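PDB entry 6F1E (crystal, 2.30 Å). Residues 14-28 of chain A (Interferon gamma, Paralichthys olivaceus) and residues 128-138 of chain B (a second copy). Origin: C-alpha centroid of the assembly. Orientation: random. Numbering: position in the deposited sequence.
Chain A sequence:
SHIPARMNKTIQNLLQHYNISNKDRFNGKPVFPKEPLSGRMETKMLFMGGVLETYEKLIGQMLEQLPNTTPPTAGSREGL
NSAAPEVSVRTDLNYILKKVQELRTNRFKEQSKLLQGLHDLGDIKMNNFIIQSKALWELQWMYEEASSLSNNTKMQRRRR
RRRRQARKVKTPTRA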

# COMPACT_ATOMS: atom_id res chain seq x y z
N LEU A 14 12.04 15.03 22.92
CA LEU A 14 10.83 14.20 22.89
C LEU A 14 10.98 12.84 23.58
O LEU A 14 10.04 12.35 24.25
CB LEU A 14 10.36 14.01 21.46
CG LEU A 14 9.62 15.26 21.01
CD1 LEU A 14 9.74 15.35 19.50
CD2 LEU A 14 8.16 15.25 21.48
N LEU A 15 12.15 12.25 23.42
CA LEU A 15 12.41 10.94 23.98
C LEU A 15 12.40 10.94 25.52
O LEU A 15 12.13 9.91 26.13
CB LEU A 15 13.71 10.37 23.41
CG LEU A 15 13.58 9.92 21.94
CD1 LEU A 15 14.94 9.80 21.27
CD2 LEU A 15 12.77 8.63 21.84
N GLN A 16 12.64 12.10 26.12
CA GLN A 16 12.41 12.26 27.57
C GLN A 16 10.97 11.91 28.00
O GLN A 16 10.79 11.13 28.91
CB GLN A 16 12.82 13.66 28.07
CG GLN A 16 14.22 13.75 28.69
CD GLN A 16 15.35 13.59 27.68
OE1 GLN A 16 15.80 14.58 27.11
NE2 GLN A 16 15.82 12.36 27.49
N HIS A 17 9.95 12.47 27.34
CA HIS A 17 8.55 12.15 27.69
C HIS A 17 8.21 10.74 27.22
O HIS A 17 7.37 10.09 27.83
CB HIS A 17 7.57 13.16 27.05
CG HIS A 17 6.10 12.85 27.26
ND1 HIS A 17 5.35 13.42 28.26
CD2 HIS A 17 5.24 12.07 26.55
CE1 HIS A 17 4.10 12.98 28.19
NE2 HIS A 17 4.01 12.17 27.15
N TYR A 18 8.83 10.30 26.12
CA TYR A 18 8.47 9.02 25.46
C TYR A 18 9.56 8.02 25.78
O TYR A 18 10.39 7.67 24.93
CB TYR A 18 8.28 9.24 23.96
CG TYR A 18 7.00 9.95 23.63
CD1 TYR A 18 5.78 9.29 23.78
CD2 TYR A 18 6.98 11.28 23.19
CE1 TYR A 18 4.58 9.92 23.49
CE2 TYR A 18 5.77 11.92 22.91
CZ TYR A 18 4.57 11.23 23.06
OH TYR A 18 3.35 11.79 22.78
N ASN A 19 9.55 7.59 27.04
CA ASN A 19 10.68 6.93 27.68
C ASN A 19 10.34 5.48 27.80
O ASN A 19 9.26 5.15 28.29
CB ASN A 19 10.89 7.47 29.09
CG ASN A 19 12.31 7.33 29.54
OD1 ASN A 19 12.85 6.22 29.58
ND2 ASN A 19 12.95 8.45 29.85
N ILE A 20 11.24 4.61 27.35
CA ILE A 20 11.00 3.18 27.50
C ILE A 20 12.28 2.47 27.82
O ILE A 20 13.38 3.04 27.66
CB ILE A 20 10.34 2.57 26.25
CG1 ILE A 20 11.15 2.85 24.99
CG2 ILE A 20 8.90 3.08 26.09
CD1 ILE A 20 10.85 1.86 23.89
N SER A 21 12.13 1.24 28.30
CA SER A 21 13.28 0.41 28.68
C SER A 21 14.02 0.10 27.41
O SER A 21 13.38 -0.09 26.38
CB SER A 21 12.84 -0.90 29.33
OG SER A 21 12.05 -1.70 28.43
N ASN A 22 15.35 0.05 27.48
CA ASN A 22 16.15 -0.54 26.40
C ASN A 22 15.72 -2.00 26.03
O ASN A 22 15.91 -2.44 24.89
CB ASN A 22 17.63 -0.48 26.78
CG ASN A 22 18.17 0.94 26.79
OD1 ASN A 22 17.81 1.76 25.96
ND2 ASN A 22 19.07 1.22 27.71
N LYS A 23 15.14 -2.73 26.96
CA LYS A 23 14.72 -4.11 26.68
C LYS A 23 13.57 -4.04 25.70
O LYS A 23 13.66 -4.62 24.62
CB LYS A 23 14.33 -4.85 27.98
CG LYS A 23 13.50 -6.11 27.79
CD LYS A 23 13.06 -6.73 29.12
CE LYS A 23 11.80 -7.57 28.92
NZ LYS A 23 11.83 -8.85 29.66
N ASP A 24 12.51 -3.31 26.06
CA ASP A 24 11.32 -3.17 25.19
C ASP A 24 11.60 -2.49 23.81
O ASP A 24 10.90 -2.76 22.82
CB ASP A 24 10.20 -2.41 25.91
CG ASP A 24 9.53 -3.21 27.06
OD1 ASP A 24 9.50 -4.48 27.11
OD2 ASP A 24 8.93 -2.54 27.90
N ARG A 25 12.59 -1.60 23.78
CA ARG A 25 12.98 -0.84 22.60
C ARG A 25 13.71 -1.76 21.64
O ARG A 25 13.36 -1.82 20.47
CB ARG A 25 13.90 0.34 23.02
CG ARG A 25 14.61 1.12 21.89
CD ARG A 25 15.37 2.40 22.35
NE ARG A 25 14.50 3.41 22.98
CZ ARG A 25 13.51 4.09 22.36
NH1 ARG A 25 13.21 3.90 21.09
NH2 ARG A 25 12.78 4.98 23.03
N PHE A 26 14.72 -2.47 22.13
CA PHE A 26 15.48 -3.39 21.32
C PHE A 26 15.09 -4.88 21.61
O PHE A 26 15.93 -5.73 21.96
CB PHE A 26 16.96 -3.12 21.50
CG PHE A 26 17.35 -1.71 21.19
CD1 PHE A 26 17.30 -1.24 19.89
CD2 PHE A 26 17.76 -0.84 22.19
CE1 PHE A 26 17.66 0.08 19.58
CE2 PHE A 26 18.13 0.49 21.89
CZ PHE A 26 18.07 0.94 20.59
N ASN A 27 13.80 -5.17 21.37
CA ASN A 27 13.26 -6.54 21.35
C ASN A 27 13.31 -7.21 19.99
O ASN A 27 12.62 -8.21 19.78
CB ASN A 27 11.81 -6.56 21.85
CG ASN A 27 10.88 -5.79 20.95
OD1 ASN A 27 11.31 -5.04 20.07
ND2 ASN A 27 9.61 -5.95 21.17
N GLY A 28 14.12 -6.69 19.05
CA GLY A 28 14.29 -7.36 17.75
C GLY A 28 13.19 -7.13 16.70
O GLY A 28 13.22 -7.78 15.64
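Chain B, residues 128-138: NFIIQSKALWE

The most striking feature is a single serine, Ser B133, bonded by residues before and after the link at Ile A20: its OG donates to Tyr A18 O (2.8 Å) and accepts a weak bond from Arg A25 NH2 (2.7 Å). Arg A25 NH1 also reaches Ser B133 O, 3.1 Å away and nearly straight at 167°, although that carbonyl already receives the helical bond from Trp B137 N.

Chain B is one helix from Phe B129 onward, with Asn B128 at its N-cap. Chain A is broken: a helix runs in from Leu A14, an extended link passes through Ile A20, and a short helix capped by Ser A21 follows. From Leu A15 to Ile A20 chain A runs against the helix of chain B, from Leu B136 down to Ile B130; it then turns back to meet Lys B134 and Trp B137. The helix of chain B packs against all three parts, with Tyr A18 CA 5.4 Å from Ser B133 CA and Arg A25 CA 6.1 Å from Lys B134 CA.

At the start of the helix, Ile A20 CG2 meets Ile B130 CD1 at 3.5 Å. Tyr A18 spans Phe B129 and Leu B136, its CD1 lying 3.5 Å from Phe B129 CE1 and its CD2 3.5 Å from Leu B136 CD2. Further along, Arg A25 lays CD over the six-membered ring of Trp B137, 3.9 Å from its centroid, while Phe A26 turns its edge to the indole face. On the turn before Trp B137, Lys B134 NZ donates to Asn A27 OD1 at 2.6 Å. The rule is a small polar residue at the centre, bonded to both backbone and arginine, with apolar and aromatic side chains around it.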

# COMPACT_ATOMS: atom_id res chain seq x y z
N ASN B 128 -0.14 2.65 20.50
CA ASN B 128 0.74 1.96 21.44
C ASN B 128 1.90 2.85 21.79
O ASN B 128 2.63 3.28 20.89
CB ASN B 128 1.25 0.66 20.78
CG ASN B 128 1.95 -0.26 21.75
OD1 ASN B 128 3.09 -0.01 22.18
ND2 ASN B 128 1.29 -1.37 22.08
N PHE B 129 2.10 3.08 23.09
CA PHE B 129 3.19 3.93 23.61
C PHE B 129 4.61 3.43 23.22
O PHE B 129 5.48 4.25 22.85
CB PHE B 129 3.08 4.07 25.13
CG PHE B 129 4.00 5.12 25.74
CD1 PHE B 129 3.59 6.45 25.87
CD2 PHE B 129 5.29 4.78 26.19
CE1 PHE B 129 4.44 7.41 26.43
CE2 PHE B 129 6.14 5.75 26.75
CZ PHE B 129 5.71 7.06 26.87
N ILE B 130 4.85 2.12 23.27
CA ILE B 130 6.20 1.57 22.95
C ILE B 130 6.58 1.82 21.47
O ILE B 130 7.69 2.28 21.14
CB ILE B 130 6.30 0.03 23.19
CG1 ILE B 130 5.97 -0.38 24.65
CG2 ILE B 130 7.70 -0.48 22.79
CD1 ILE B 130 6.80 0.27 25.73
N ILE B 131 5.62 1.51 20.60
CA ILE B 131 5.71 1.77 19.17
C ILE B 131 5.92 3.26 18.85
O ILE B 131 6.79 3.60 18.01
CB ILE B 131 4.44 1.26 18.47
CG1 ILE B 131 4.33 -0.26 18.75
CG2 ILE B 131 4.44 1.65 16.99
CD1 ILE B 131 3.73 -1.11 17.66
N GLN B 132 5.16 4.12 19.53
CA GLN B 132 5.35 5.56 19.40
C GLN B 132 6.78 5.96 19.69
O GLN B 132 7.38 6.75 18.96
CB GLN B 132 4.40 6.35 20.31
CG GLN B 132 2.99 6.44 19.75
CD GLN B 132 1.98 6.91 20.77
OE1 GLN B 132 2.32 7.33 21.89
NE2 GLN B 132 0.71 6.87 20.38
N SER B 133 7.32 5.38 20.75
CA SER B 133 8.64 5.74 21.19
C SER B 133 9.69 5.07 20.37
O SER B 133 10.79 5.61 20.26
CB SER B 133 8.87 5.34 22.64
OG SER B 133 10.21 5.66 23.01
N LYS B 134 9.39 3.87 19.85
CA LYS B 134 10.33 3.19 18.93
C LYS B 134 10.43 3.94 17.59
O LYS B 134 11.52 4.29 17.15
CB LYS B 134 9.96 1.70 18.72
CG LYS B 134 10.34 0.82 19.92
CD LYS B 134 9.77 -0.58 19.82
CE LYS B 134 10.60 -1.43 18.88
NZ LYS B 134 10.24 -2.87 19.06
N ALA B 135 9.27 4.22 16.99
CA ALA B 135 9.17 5.09 15.82
C ALA B 135 9.93 6.41 15.99
O ALA B 135 10.75 6.81 15.12
CB ALA B 135 7.71 5.39 15.53
N LEU B 136 9.68 7.06 17.13
CA LEU B 136 10.37 8.32 17.47
C LEU B 136 11.87 8.18 17.37
O LEU B 136 12.53 8.98 16.69
CB LEU B 136 9.98 8.78 18.87
CG LEU B 136 9.76 10.27 19.18
CD1 LEU B 136 9.03 10.98 18.05
CD2 LEU B 136 8.97 10.39 20.49
N TRP B 137 12.42 7.14 18.01
CA TRP B 137 13.87 6.88 17.89
C TRP B 137 14.33 6.58 16.44
O TRP B 137 15.45 6.90 16.07
CB TRP B 137 14.21 5.72 18.78
CG TRP B 137 15.65 5.36 18.92
CD1 TRP B 137 16.48 4.79 17.97
CD2 TRP B 137 16.42 5.49 20.11
NE1 TRP B 137 17.74 4.60 18.52
CE2 TRP B 137 17.72 5.01 19.83
CE3 TRP B 137 16.14 5.99 21.39
CZ2 TRP B 137 18.73 5.00 20.78
CZ3 TRP B 137 17.14 5.98 22.35
CH2 TRP B 137 18.43 5.49 22.04
N GLU B 138 13.48 5.96 15.64
CA GLU B 138 13.83 5.59 14.28
C GLU B 138 13.70 6.79 13.33
O GLU B 138 14.32 6.80 12.25
CB GLU B 138 12.98 4.42 13.81
CG GLU B 138 13.13 3.13 14.63
CD GLU B 138 12.16 2.04 14.21
OE1 GLU B 138 11.88 1.94 12.98
OE2 GLU B 138 11.67 1.27 15.08
O HOH W 1 7.66 -3.90 19.61